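Local coordinates for protein alternansucrase (Leuconostoc mesenteroides, PDB 6HVG) that is a glycoside hydrolase family 70 enzyme that joins a permuted TIM-type barrel with a bound calcium ion to choline-binding-type repeats, at residues A[794-800]-A[995-999]; A[337-341]-A[363-369]; A[222-226]-A[237-242]; A[618-624]-A[656-662]. All coordinates share one frame; numbering follows the deposited sequence.

Contact 1 (A[794-800]-A[995-999]); sequences ENPSGFK and SLNAL
The flat group reached across this contact is the Ala998 carbonyl. Lys800 NZ lies in the plane of that carbonyl, on a lone pair of Ala998 O. Lys800 NZ to Ala998 O is 3.1 Å, and the angle at the oxygen is 122°. The lysine chain is extended up to a bend at its last torsion (chi4 -34°), which turns NZ in toward this oxygen. The same NZ binds Gln793 O, at the end of helix 779-793. Ala998 CB packs on the turn opposite, 3.3 Å from Asn795 O. Gly798 CA comes 3.5 Å from Asn997 O in a CA-H...O contact.

The amide of Asn795 shapes the turn. Its OD1 takes Ser797 N in the carbonyl plane, at 2.8 Å, making an Asx turn. Ser797 OG meets OD1 from above that plane, at 2.7 Å. Ser797 OG then accepts Phe799 N in an ST turn. On the facing segment, Asn997 OD1 accepts Leu999 N in another Asx turn. The contact joins the loop after helix 779-793 to segment 995-999, which includes strand 995-997. One ammonium group therefore bridges two backbone carbonyls, and its charge would probably polarise both.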
loop_
_atom_site.group_PDB
_atom_site.type_symbol
_atom_site.label_atom_id
_atom_site.label_comp_id
_atom_site.label_asym_id
_atom_site.label_seq_id
_atom_site.Cartn_x
_atom_site.Cartn_y
_atom_site.Cartn_z
ATOM N N GLU A 794 12.544 13.161 20.569
ATOM C CA GLU A 794 13.125 13.670 21.803
ATOM C C GLU A 794 12.681 15.078 22.150
ATOM O O GLU A 794 13.284 15.726 23.004
ATOM C CB GLU A 794 14.650 13.636 21.696
ATOM C CG GLU A 794 15.172 12.244 21.390
ATOM C CD GLU A 794 16.669 12.093 21.527
ATOM O OE1 GLU A 794 17.351 13.057 21.955
ATOM O OE2 GLU A 794 17.140 10.983 21.195
ATOM N N ASN A 795 11.615 15.549 21.511
ATOM C CA ASN A 795 11.226 16.943 21.618
ATOM C C ASN A 795 10.823 17.301 23.061
ATOM O O ASN A 795 9.913 16.692 23.605
ATOM C CB ASN A 795 10.068 17.234 20.642
ATOM C CG ASN A 795 9.853 18.725 20.422
ATOM O OD1 ASN A 795 9.753 19.472 21.388
ATOM N ND2 ASN A 795 9.750 19.158 19.175
ATOM N N PRO A 796 11.512 18.272 23.695
ATOM C CA PRO A 796 11.133 18.665 25.077
ATOM C C PRO A 796 9.735 19.294 25.187
ATOM O O PRO A 796 9.108 19.234 26.241
ATOM C CB PRO A 796 12.214 19.672 25.498
ATOM C CG PRO A 796 13.054 19.919 24.305
ATOM C CD PRO A 796 12.662 19.033 23.175
ATOM N N SER A 797 9.243 19.888 24.112
ATOM C CA SER A 797 7.863 20.377 24.087
ATOM C C SER A 797 6.894 19.327 24.570
ATOM O O SER A 797 5.929 19.630 25.251
ATOM C CB SER A 797 7.472 20.798 22.675
ATOM O OG SER A 797 7.125 19.689 21.866
ATOM N N GLY A 798 7.146 18.087 24.173
ATOM C CA GLY A 798 6.311 16.955 24.537
ATOM C C GLY A 798 5.349 16.545 23.442
ATOM O O GLY A 798 4.620 15.565 23.595
ATOM N N PHE A 799 5.327 17.310 22.357
ATOM C CA PHE A 799 4.454 17.025 21.227
ATOM C C PHE A 799 5.257 16.162 20.274
ATOM O O PHE A 799 6.483 16.335 20.132
ATOM C CB PHE A 799 3.994 18.333 20.563
ATOM C CG PHE A 799 3.217 18.151 19.271
ATOM C CD1 PHE A 799 3.838 18.309 18.026
ATOM C CD2 PHE A 799 1.858 17.872 19.296
ATOM C CE1 PHE A 799 3.117 18.152 16.843
ATOM C CE2 PHE A 799 1.129 17.719 18.109
ATOM C CZ PHE A 799 1.761 17.846 16.883
ATOM N N LYS A 800 4.564 15.231 19.630
ATOM C CA LYS A 800 5.183 14.346 18.664
ATOM C C LYS A 800 4.362 14.326 17.395
ATOM O O LYS A 800 3.153 14.058 17.422
ATOM C CB LYS A 800 5.323 12.931 19.237
ATOM C CG LYS A 800 6.431 12.804 20.276
ATOM C CD LYS A 800 6.205 11.636 21.240
ATOM C CE LYS A 800 6.938 11.809 22.574
ATOM N NZ LYS A 800 8.257 12.509 22.461
ATOM N N SER A 995 1.649 15.215 33.538
ATOM C CA SER A 995 2.791 15.992 33.057
ATOM C C SER A 995 2.881 15.931 31.530
ATOM O O SER A 995 2.261 15.070 30.893
ATOM C CB SER A 995 4.095 15.460 33.678
ATOM O OG SER A 995 4.089 15.533 35.107
ATOM N N LEU A 996 3.666 16.837 30.949
ATOM C CA LEU A 996 3.901 16.841 29.512
ATOM C C LEU A 996 5.375 17.097 29.245
ATOM O O LEU A 996 5.877 18.155 29.572
ATOM C CB LEU A 996 3.007 17.888 28.827
ATOM C CG LEU A 996 2.677 17.705 27.328
ATOM C CD1 LEU A 996 1.255 18.147 27.008
ATOM C CD2 LEU A 996 3.640 18.466 26.430
ATOM N N ASN A 997 6.055 16.109 28.667
ATOM C CA ASN A 997 7.463 16.224 28.251
ATOM C C ASN A 997 7.793 15.107 27.242
ATOM O O ASN A 997 6.906 14.352 26.870
ATOM C CB ASN A 997 8.390 16.169 29.472
ATOM C CG ASN A 997 8.163 14.926 30.325
ATOM O OD1 ASN A 997 8.364 13.799 29.864
ATOM N ND2 ASN A 997 7.731 15.120 31.571
ATOM N N ALA A 998 9.046 15.009 26.802
ATOM C CA ALA A 998 9.436 14.002 25.818
ATOM C C ALA A 998 9.106 12.553 26.234
ATOM O O ALA A 998 8.771 11.728 25.384
ATOM C CB ALA A 998 10.919 14.118 25.491
ATOM N N LEU A 999 9.198 12.247 27.525
ATOM C CA LEU A 999 9.005 10.869 28.016
ATOM C C LEU A 999 7.537 10.511 28.349
ATOM O O LEU A 999 7.185 9.323 28.394
ATOM C CB LEU A 999 9.896 10.610 29.239
ATOM C CG LEU A 999 11.405 10.734 28.999
ATOM C CD1 LEU A 999 12.155 10.934 30.304
ATOM C CD2 LEU A 999 11.957 9.530 28.255
#

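Contact 2 (A[337-341]-A[363-369]); sequences GKTYY and FDADTGA
Tyr340 reaches from strand 338-342 into the loop at 367-369. Its CG stands anti to the carbonyl carbon (chi1 -57°), which carries one ring edge over to that loop. From CB outward, CG is still 4.2 Å from Gly368 O. Tyr340 CD1 is 3.5 Å from Gly368 O. Tyr340 CE1 comes next: Thr367 O lies 3.4 Å from it, near the ring plane at the edge, and Ala369 CB touches it at 3.8 Å. The Tyr340 ring also meets Phe311 edge-to-face.

The next residue makes a CH-pi contact. Tyr341 CB sits over one face of the Phe363 ring, 3.7 Å from the centroid and 16° off the normal. The edge of that ring meets the strand backbone, with CE1 3.6 Å from Thr339 O. A water bridges the backbones, held 2.7 Å from Tyr341 N and also bonded to Gly368 O. Within the loop, Asp364 OD1 accepts Asp366 N in an Asx turn.

The whole belongs to a choline-binding repeat built of short hairpins. Strand 338-342 pairs with strand 333-335, while Thr339 bonds to Gly370 and Phe363 to Tyr352 through their backbones.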
loop_
_atom_site.group_PDB
_atom_site.type_symbol
_atom_site.label_atom_id
_atom_site.label_comp_id
_atom_site.label_asym_id
_atom_site.label_seq_id
_atom_site.Cartn_x
_atom_site.Cartn_y
_atom_site.Cartn_z
ATOM N N GLY A 337 -28.493 22.000 -45.460
ATOM C CA GLY A 337 -28.200 20.775 -46.203
ATOM C C GLY A 337 -27.850 19.565 -45.357
ATOM O O GLY A 337 -27.492 18.527 -45.898
ATOM N N LYS A 338 -27.980 19.689 -44.036
ATOM C CA LYS A 338 -27.604 18.641 -43.094
ATOM C C LYS A 338 -28.716 18.406 -42.089
ATOM O O LYS A 338 -29.467 19.330 -41.759
ATOM C CB LYS A 338 -26.326 19.024 -42.363
ATOM C CG LYS A 338 -25.062 18.889 -43.187
ATOM C CD LYS A 338 -24.089 20.001 -42.848
ATOM C CE LYS A 338 -22.748 19.803 -43.505
ATOM N NZ LYS A 338 -21.983 18.783 -42.741
ATOM N N THR A 339 -28.807 17.162 -41.617
ATOM C CA THR A 339 -29.894 16.721 -40.757
ATOM C C THR A 339 -29.381 16.398 -39.353
ATOM O O THR A 339 -28.423 15.658 -39.163
ATOM C CB THR A 339 -30.611 15.500 -41.360
ATOM O OG1 THR A 339 -31.040 15.829 -42.685
ATOM C CG2 THR A 339 -31.824 15.103 -40.531
ATOM N N TYR A 340 -30.040 17.001 -38.372
ATOM C CA TYR A 340 -29.697 16.864 -36.974
ATOM C C TYR A 340 -30.909 16.321 -36.239
ATOM O O TYR A 340 -32.032 16.526 -36.696
ATOM C CB TYR A 340 -29.340 18.253 -36.422
ATOM C CG TYR A 340 -28.217 18.942 -37.147
ATOM C CD1 TYR A 340 -26.895 18.719 -36.778
ATOM C CD2 TYR A 340 -28.474 19.830 -38.173
ATOM C CE1 TYR A 340 -25.854 19.360 -37.426
ATOM C CE2 TYR A 340 -27.445 20.500 -38.821
ATOM C CZ TYR A 340 -26.139 20.264 -38.444
ATOM O OH TYR A 340 -25.110 20.883 -39.087
ATOM N N TYR A 341 -30.675 15.636 -35.124
ATOM C CA TYR A 341 -31.758 15.119 -34.330
ATOM C C TYR A 341 -31.787 15.804 -32.979
ATOM O O TYR A 341 -30.843 15.716 -32.224
ATOM C CB TYR A 341 -31.656 13.603 -34.172
ATOM C CG TYR A 341 -32.553 13.053 -33.074
ATOM C CD1 TYR A 341 -33.924 13.215 -33.139
ATOM C CD2 TYR A 341 -32.015 12.381 -31.980
ATOM C CE1 TYR A 341 -34.743 12.710 -32.149
ATOM C CE2 TYR A 341 -32.810 11.892 -30.975
ATOM C CZ TYR A 341 -34.180 12.051 -31.060
ATOM O OH TYR A 341 -34.968 11.541 -30.047
ATOM N N PHE A 363 -25.811 10.007 -36.099
ATOM C CA PHE A 363 -25.533 11.425 -35.877
ATOM C C PHE A 363 -24.138 11.682 -35.269
ATOM O O PHE A 363 -23.795 11.191 -34.197
ATOM C CB PHE A 363 -26.647 12.041 -35.053
ATOM C CG PHE A 363 -27.971 11.955 -35.720
ATOM C CD1 PHE A 363 -28.339 12.909 -36.633
ATOM C CD2 PHE A 363 -28.827 10.902 -35.469
ATOM C CE1 PHE A 363 -29.550 12.834 -37.283
ATOM C CE2 PHE A 363 -30.043 10.813 -36.105
ATOM C CZ PHE A 363 -30.412 11.783 -37.016
ATOM N N ASP A 364 -23.353 12.439 -36.026
ATOM C CA ASP A 364 -21.934 12.714 -35.802
ATOM C C ASP A 364 -21.579 12.995 -34.351
ATOM O O ASP A 364 -22.326 13.676 -33.660
ATOM C CB ASP A 364 -21.580 13.963 -36.635
ATOM C CG ASP A 364 -20.186 13.947 -37.161
ATOM O OD1 ASP A 364 -19.240 13.594 -36.406
ATOM O OD2 ASP A 364 -20.040 14.302 -38.341
ATOM N N ALA A 365 -20.416 12.519 -33.907
ATOM C CA ALA A 365 -19.872 12.901 -32.599
ATOM C C ALA A 365 -19.425 14.375 -32.555
ATOM O O ALA A 365 -19.535 15.027 -31.513
ATOM C CB ALA A 365 -18.714 11.996 -32.230
ATOM N N ASP A 366 -18.936 14.891 -33.686
ATOM C CA ASP A 366 -18.420 16.275 -33.783
ATOM C C ASP A 366 -19.532 17.312 -33.711
ATOM O O ASP A 366 -19.577 18.094 -32.785
ATOM C CB ASP A 366 -17.645 16.498 -35.098
ATOM C CG ASP A 366 -16.339 15.709 -35.167
ATOM O OD1 ASP A 366 -16.021 14.968 -34.205
ATOM O OD2 ASP A 366 -15.646 15.823 -36.208
ATOM N N THR A 367 -20.423 17.302 -34.691
ATOM C CA THR A 367 -21.448 18.338 -34.822
ATOM C C THR A 367 -22.889 17.832 -34.762
ATOM O O THR A 367 -23.808 18.622 -34.846
ATOM C CB THR A 367 -21.274 19.132 -36.140
ATOM O OG1 THR A 367 -21.415 18.256 -37.259
ATOM C CG2 THR A 367 -19.904 19.800 -36.200
ATOM N N GLY A 368 -23.083 16.523 -34.642
ATOM C CA GLY A 368 -24.414 15.929 -34.669
ATOM C C GLY A 368 -25.070 15.756 -36.026
ATOM O O GLY A 368 -26.247 15.391 -36.098
ATOM N N ALA A 369 -24.337 16.017 -37.107
ATOM C CA ALA A 369 -24.902 15.915 -38.455
ATOM C C ALA A 369 -25.067 14.462 -38.909
ATOM O O ALA A 369 -24.156 13.657 -38.799
ATOM C CB ALA A 369 -24.058 16.693 -39.457
HETATM O O HOH W 1 -28.078 15.473 -34.243
#

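Contact 3 (A[222-226]-A[237-242]); sequences QLKKS and YFDGNG
This is a surface contact at the open end of a beta hairpin, where a G1 beta bulge meets a type I turn. The hairpin is the two-stranded sheet of 226-229 and 235-238. Ser226 and Phe238 form an antiparallel hydrogen-bonded pair. Phe238 N gives to Ser226 O at 3.1 Å, and Ser226 N returns a bond to Phe238 O at 3.1 Å. Lys225 and Ser226 both face Phe238. Lys225 has left-handed backbone angles (phi 50°, psi 54°) at the bulge, and Lys225 N bonds to Asp239 O at 2.8 Å.

The type I turn runs from Asp239 to Gly242. Asp239 O also accepts Gly242 N, so two N-H groups grip this oxygen from opposite faces of its carbonyl plane. The Asp239 side chain adds to this: OD2 accepts Asn241 N at 2.7 Å, nearly along its C-O axis, in an Asx turn.

Tyr237 CG is anti to its own N (chi1 -174°), which lays the ring along the bulge. Its CD1 comes 3.3 Å from Ser226 O, and its OH lies 3.6 Å from Lys225 CB. The same ring meets Tyr227 edge-to-face. A water bonds to both Leu223 O and Gly242 O, and rests over one face of Phe238.

Main-chain bonds thus carry most of the grip, and the Asp239 carboxylate braces the turn by accepting the backbone N-H of Asn241.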
loop_
_atom_site.group_PDB
_atom_site.type_symbol
_atom_site.label_atom_id
_atom_site.label_comp_id
_atom_site.label_asym_id
_atom_site.label_seq_id
_atom_site.Cartn_x
_atom_site.Cartn_y
_atom_site.Cartn_z
ATOM N N GLN A 222 -1.362 46.297 -0.128
ATOM C CA GLN A 222 -2.458 46.672 -0.996
ATOM C C GLN A 222 -2.200 46.080 -2.388
ATOM O O GLN A 222 -1.135 46.267 -2.964
ATOM C CB GLN A 222 -2.653 48.191 -1.066
ATOM C CG GLN A 222 -3.958 48.585 -1.767
ATOM C CD GLN A 222 -4.289 50.054 -1.693
ATOM O OE1 GLN A 222 -3.621 50.827 -1.010
ATOM N NE2 GLN A 222 -5.333 50.452 -2.414
ATOM N N LEU A 223 -3.181 45.353 -2.907
ATOM C CA LEU A 223 -3.051 44.691 -4.184
ATOM C C LEU A 223 -3.426 45.635 -5.327
ATOM O O LEU A 223 -4.363 46.422 -5.225
ATOM C CB LEU A 223 -3.913 43.425 -4.211
ATOM C CG LEU A 223 -3.380 42.302 -3.309
ATOM C CD1 LEU A 223 -4.378 41.173 -3.135
ATOM C CD2 LEU A 223 -2.071 41.743 -3.838
ATOM N N LYS A 224 -2.667 45.528 -6.419
ATOM C CA LYS A 224 -2.885 46.291 -7.646
ATOM C C LYS A 224 -2.995 45.327 -8.811
ATOM O O LYS A 224 -2.217 44.381 -8.906
ATOM C CB LYS A 224 -1.711 47.234 -7.898
ATOM C CG LYS A 224 -1.951 48.699 -7.561
ATOM C CD LYS A 224 -1.567 49.031 -6.143
ATOM C CE LYS A 224 -1.571 50.532 -5.889
ATOM N NZ LYS A 224 -0.467 51.268 -6.561
ATOM N N LYS A 225 -3.960 45.568 -9.695
ATOM C CA LYS A 225 -4.165 44.708 -10.890
ATOM C C LYS A 225 -4.236 43.219 -10.542
ATOM O O LYS A 225 -3.510 42.403 -11.088
ATOM C CB LYS A 225 -3.112 44.998 -11.979
ATOM C CG LYS A 225 -3.628 46.035 -12.971
ATOM C CD LYS A 225 -2.622 46.576 -13.967
ATOM C CE LYS A 225 -3.347 47.442 -14.989
ATOM N NZ LYS A 225 -2.420 47.966 -16.013
ATOM N N SER A 226 -5.130 42.885 -9.621
ATOM C CA SER A 226 -5.285 41.529 -9.144
ATOM C C SER A 226 -6.717 41.253 -8.703
ATOM O O SER A 226 -7.434 42.139 -8.291
ATOM C CB SER A 226 -4.340 41.308 -7.976
ATOM O OG SER A 226 -4.735 40.191 -7.224
ATOM N N TYR A 237 -12.052 42.995 -8.576
ATOM C CA TYR A 237 -10.796 43.158 -9.288
ATOM C C TYR A 237 -10.310 44.558 -9.094
ATOM O O TYR A 237 -11.004 45.500 -9.474
ATOM C CB TYR A 237 -10.927 42.868 -10.772
ATOM C CG TYR A 237 -9.571 42.917 -11.457
ATOM C CD1 TYR A 237 -8.680 41.854 -11.359
ATOM C CD2 TYR A 237 -9.160 44.041 -12.153
ATOM C CE1 TYR A 237 -7.435 41.893 -11.969
ATOM C CE2 TYR A 237 -7.921 44.095 -12.761
ATOM C CZ TYR A 237 -7.062 43.024 -12.666
ATOM O OH TYR A 237 -5.835 43.077 -13.263
ATOM N N PHE A 238 -9.121 44.690 -8.515
ATOM C CA PHE A 238 -8.529 45.997 -8.267
ATOM C C PHE A 238 -7.545 46.351 -9.372
ATOM O O PHE A 238 -6.736 45.526 -9.770
ATOM C CB PHE A 238 -7.854 46.005 -6.908
ATOM C CG PHE A 238 -8.796 45.671 -5.788
ATOM C CD1 PHE A 238 -8.852 44.379 -5.269
ATOM C CD2 PHE A 238 -9.664 46.639 -5.278
ATOM C CE1 PHE A 238 -9.731 44.068 -4.242
ATOM C CE2 PHE A 238 -10.546 46.327 -4.267
ATOM C CZ PHE A 238 -10.581 45.040 -3.741
ATOM N N ASP A 239 -7.622 47.590 -9.848
ATOM C CA ASP A 239 -6.848 48.053 -11.010
ATOM C C ASP A 239 -5.451 48.572 -10.644
ATOM O O ASP A 239 -4.927 48.242 -9.576
ATOM C CB ASP A 239 -7.648 49.132 -11.772
ATOM C CG ASP A 239 -7.867 50.405 -10.961
ATOM O OD1 ASP A 239 -8.957 51.004 -11.086
ATOM O OD2 ASP A 239 -6.970 50.811 -10.203
ATOM N N GLY A 240 -4.847 49.367 -11.531
ATOM C CA GLY A 240 -3.491 49.896 -11.277
ATOM C C GLY A 240 -3.349 50.756 -10.030
ATOM O O GLY A 240 -2.281 50.781 -9.409
ATOM N N ASN A 241 -4.416 51.476 -9.679
ATOM C CA ASN A 241 -4.431 52.344 -8.501
ATOM C C ASN A 241 -4.920 51.697 -7.198
ATOM O O ASN A 241 -4.866 52.320 -6.124
ATOM C CB ASN A 241 -5.266 53.548 -8.836
ATOM C CG ASN A 241 -4.702 54.307 -10.000
ATOM O OD1 ASN A 241 -5.293 54.371 -11.067
ATOM N ND2 ASN A 241 -3.516 54.854 -9.808
ATOM N N GLY A 242 -5.379 50.443 -7.294
ATOM C CA GLY A 242 -5.891 49.702 -6.141
ATOM C C GLY A 242 -7.391 49.864 -5.988
ATOM O O GLY A 242 -7.982 49.314 -5.072
HETATM O O HOH W 2 -6.363 47.459 -3.379
#

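Contact 4 (A[618-624]-A[656-662]); sequences IRVDAVD and SILEDWN
Arg619, Asp621 and Glu659 form a salt-bridge network at the ends of two neighbouring parallel strands of the family's (beta/alpha)8 barrel. Arg619 NH2 pairs with Glu659 OE1 at 3.3 Å. Arg619 NH1 bonds to Asp621 OD1 in the guanidinium plane, on the anti lone pair, and also pairs with Asp1155. Glu659 CB lies over one face of the guanidinium. Glu659 OE1 accepts Ala622 N at 2.6 Å from above the carboxylate plane, while OE2 takes Trp661 NE1 at 2.8 Å. Glu659 CG is anti to the backbone N (chi1 -166°), and the extended chain brings the carboxylate to Arg619 NH2 and Ala622 N.

Asp624 OD2 accepts Asn662 N at 2.9 Å. Asn662 caps Lys664 N. Asn625, next after Asp624, is a calcium ligand.

Backbone bonds tie strands 617-620 and 657-658: Ile657 N to Ile618 O, Val620 N to Ile657 O, and Glu659 N to Val620 O. Val623 N bonds to Glu659 O. Strand 617-620, helix 629-642 and strand 657-658 form a beta-alpha-beta unit, with short helix 648-652 also in the connection. Leu631 covers Val620 and Leu658. On the other face, Arg619 CB packs 3.7 Å from Ile657 CG1. Val620 CG2 touches Leu658 CD2 at 3.6 Å.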
loop_
_atom_site.group_PDB
_atom_site.type_symbol
_atom_site.label_atom_id
_atom_site.label_comp_id
_atom_site.label_asym_id
_atom_site.label_seq_id
_atom_site.Cartn_x
_atom_site.Cartn_y
_atom_site.Cartn_z
ATOM N N ILE A 618 11.234 -19.956 15.573
ATOM C CA ILE A 618 10.978 -19.169 14.362
ATOM C C ILE A 618 9.905 -18.108 14.562
ATOM O O ILE A 618 9.079 -18.213 15.439
ATOM C CB ILE A 618 10.528 -20.076 13.198
ATOM C CG1 ILE A 618 9.268 -20.834 13.592
ATOM C CG2 ILE A 618 11.636 -21.054 12.803
ATOM C CD1 ILE A 618 8.598 -21.570 12.444
ATOM N N ARG A 619 9.949 -17.102 13.704
ATOM C CA ARG A 619 8.837 -16.208 13.473
ATOM C C ARG A 619 8.311 -16.516 12.075
ATOM O O ARG A 619 9.088 -16.610 11.128
ATOM C CB ARG A 619 9.328 -14.778 13.526
ATOM C CG ARG A 619 8.320 -13.732 13.065
ATOM C CD ARG A 619 8.985 -12.357 12.967
ATOM N NE ARG A 619 8.095 -11.300 12.468
ATOM C CZ ARG A 619 7.788 -11.083 11.188
ATOM N NH1 ARG A 619 8.308 -11.836 10.237
ATOM N NH2 ARG A 619 6.947 -10.103 10.869
ATOM N N VAL A 620 7.007 -16.691 11.951
ATOM C CA VAL A 620 6.390 -16.946 10.658
ATOM C C VAL A 620 5.920 -15.617 10.101
ATOM O O VAL A 620 4.956 -15.029 10.604
ATOM C CB VAL A 620 5.209 -17.946 10.774
ATOM C CG1 VAL A 620 4.677 -18.329 9.399
ATOM C CG2 VAL A 620 5.640 -19.202 11.527
ATOM N N ASP A 621 6.622 -15.145 9.073
ATOM C CA ASP A 621 6.306 -13.877 8.402
ATOM C C ASP A 621 5.056 -14.040 7.536
ATOM O O ASP A 621 4.909 -15.035 6.838
ATOM C CB ASP A 621 7.499 -13.461 7.532
ATOM C CG ASP A 621 7.252 -12.178 6.730
ATOM O OD1 ASP A 621 7.233 -11.058 7.326
ATOM O OD2 ASP A 621 7.108 -12.300 5.474
ATOM N N ALA A 622 4.157 -13.066 7.597
ATOM C CA ALA A 622 3.068 -12.901 6.629
ATOM C C ALA A 622 2.118 -14.080 6.611
ATOM O O ALA A 622 1.813 -14.628 5.555
ATOM C CB ALA A 622 3.651 -12.675 5.237
ATOM N N VAL A 623 1.658 -14.471 7.789
ATOM C CA VAL A 623 0.820 -15.656 7.951
ATOM C C VAL A 623 -0.440 -15.612 7.086
ATOM O O VAL A 623 -0.813 -16.604 6.468
ATOM C CB VAL A 623 0.431 -15.826 9.435
ATOM C CG1 VAL A 623 -0.650 -16.891 9.638
ATOM C CG2 VAL A 623 1.662 -16.184 10.257
ATOM N N ASP A 624 -1.100 -14.460 7.057
ATOM C CA ASP A 624 -2.351 -14.318 6.344
ATOM C C ASP A 624 -2.195 -14.222 4.825
ATOM O O ASP A 624 -3.183 -14.260 4.093
ATOM C CB ASP A 624 -3.102 -13.122 6.904
ATOM C CG ASP A 624 -3.563 -13.336 8.361
ATOM O OD1 ASP A 624 -3.646 -14.510 8.806
ATOM O OD2 ASP A 624 -3.867 -12.327 9.049
ATOM N N SER A 656 8.480 -19.756 19.607
ATOM C CA SER A 656 8.121 -19.453 18.213
ATOM C C SER A 656 6.889 -18.553 18.126
ATOM O O SER A 656 5.896 -18.783 18.829
ATOM C CB SER A 656 7.818 -20.747 17.444
ATOM O OG SER A 656 9.001 -21.486 17.236
ATOM N N ILE A 657 6.943 -17.546 17.255
ATOM C CA ILE A 657 5.874 -16.555 17.149
ATOM C C ILE A 657 5.325 -16.484 15.732
ATOM O O ILE A 657 5.989 -16.878 14.769
ATOM C CB ILE A 657 6.331 -15.152 17.625
ATOM C CG1 ILE A 657 7.415 -14.581 16.703
ATOM C CG2 ILE A 657 6.810 -15.237 19.064
ATOM C CD1 ILE A 657 7.939 -13.211 17.126
ATOM N N LEU A 658 4.099 -15.987 15.616
ATOM C CA LEU A 658 3.422 -15.788 14.339
ATOM C C LEU A 658 3.166 -14.302 14.133
ATOM O O LEU A 658 2.726 -13.616 15.051
ATOM C CB LEU A 658 2.051 -16.458 14.348
ATOM C CG LEU A 658 1.975 -17.961 14.482
ATOM C CD1 LEU A 658 0.550 -18.381 14.758
ATOM C CD2 LEU A 658 2.545 -18.634 13.232
ATOM N N GLU A 659 3.400 -13.811 12.916
ATOM C CA GLU A 659 2.861 -12.527 12.447
ATOM C C GLU A 659 1.484 -12.827 11.855
ATOM O O GLU A 659 1.381 -13.125 10.668
ATOM C CB GLU A 659 3.754 -11.908 11.384
ATOM C CG GLU A 659 3.463 -10.441 11.068
ATOM C CD GLU A 659 3.790 -10.013 9.621
ATOM O OE1 GLU A 659 4.430 -10.760 8.857
ATOM O OE2 GLU A 659 3.391 -8.900 9.220
ATOM N N ASP A 660 0.446 -12.788 12.708
ATOM C CA ASP A 660 -0.911 -13.177 12.340
ATOM C C ASP A 660 -1.914 -12.060 12.651
ATOM O O ASP A 660 -2.484 -12.020 13.724
ATOM C CB ASP A 660 -1.293 -14.474 13.046
ATOM C CG ASP A 660 -1.374 -14.333 14.569
ATOM O OD1 ASP A 660 -0.599 -13.521 15.157
ATOM O OD2 ASP A 660 -2.211 -15.059 15.179
ATOM N N TRP A 661 -2.131 -11.167 11.686
ATOM C CA TRP A 661 -2.844 -9.926 11.938
ATOM C C TRP A 661 -4.366 -10.071 12.047
ATOM O O TRP A 661 -4.991 -9.278 12.738
ATOM C CB TRP A 661 -2.515 -8.894 10.870
ATOM C CG TRP A 661 -1.138 -8.388 10.874
ATOM C CD1 TRP A 661 -0.153 -8.702 9.999
ATOM C CD2 TRP A 661 -0.567 -7.456 11.798
ATOM N NE1 TRP A 661 1.010 -8.020 10.309
ATOM C CE2 TRP A 661 0.779 -7.246 11.411
ATOM C CE3 TRP A 661 -1.056 -6.777 12.914
ATOM C CZ2 TRP A 661 1.630 -6.396 12.103
ATOM C CZ3 TRP A 661 -0.208 -5.922 13.584
ATOM C CH2 TRP A 661 1.115 -5.742 13.181
ATOM N N ASN A 662 -4.963 -11.076 11.401
ATOM C CA ASN A 662 -6.426 -11.193 11.405
ATOM C C ASN A 662 -6.957 -11.387 12.812
ATOM O O ASN A 662 -6.413 -12.159 13.581
ATOM C CB ASN A 662 -6.917 -12.348 10.532
ATOM C CG ASN A 662 -8.421 -12.297 10.292
ATOM O OD1 ASN A 662 -9.221 -12.608 11.172
ATOM N ND2 ASN A 662 -8.808 -11.918 9.096
#

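From the N terminus the four contacts follow in series; none nests in or crosses another. Contact 3 comes first and closes a hairpin, with ten residues between its segments. Contact 2 follows, closing a loop of 21 residues within a choline-binding repeat. Their centres lie about 47 Å apart. Contacts 4 and 1 lie within the family 70 sequence range. Contact 4 joins two adjacent barrel strands across 31 residues that include helix 629-642. Contact 1 comes last and closes the longest loop, 194 residues, bringing a loop after helix 779-793 to strand 995-997. Contacts 1 and 4 are about 34 Å apart between centres. Contacts 2 and 4 lie on opposite sides of the chain's centre.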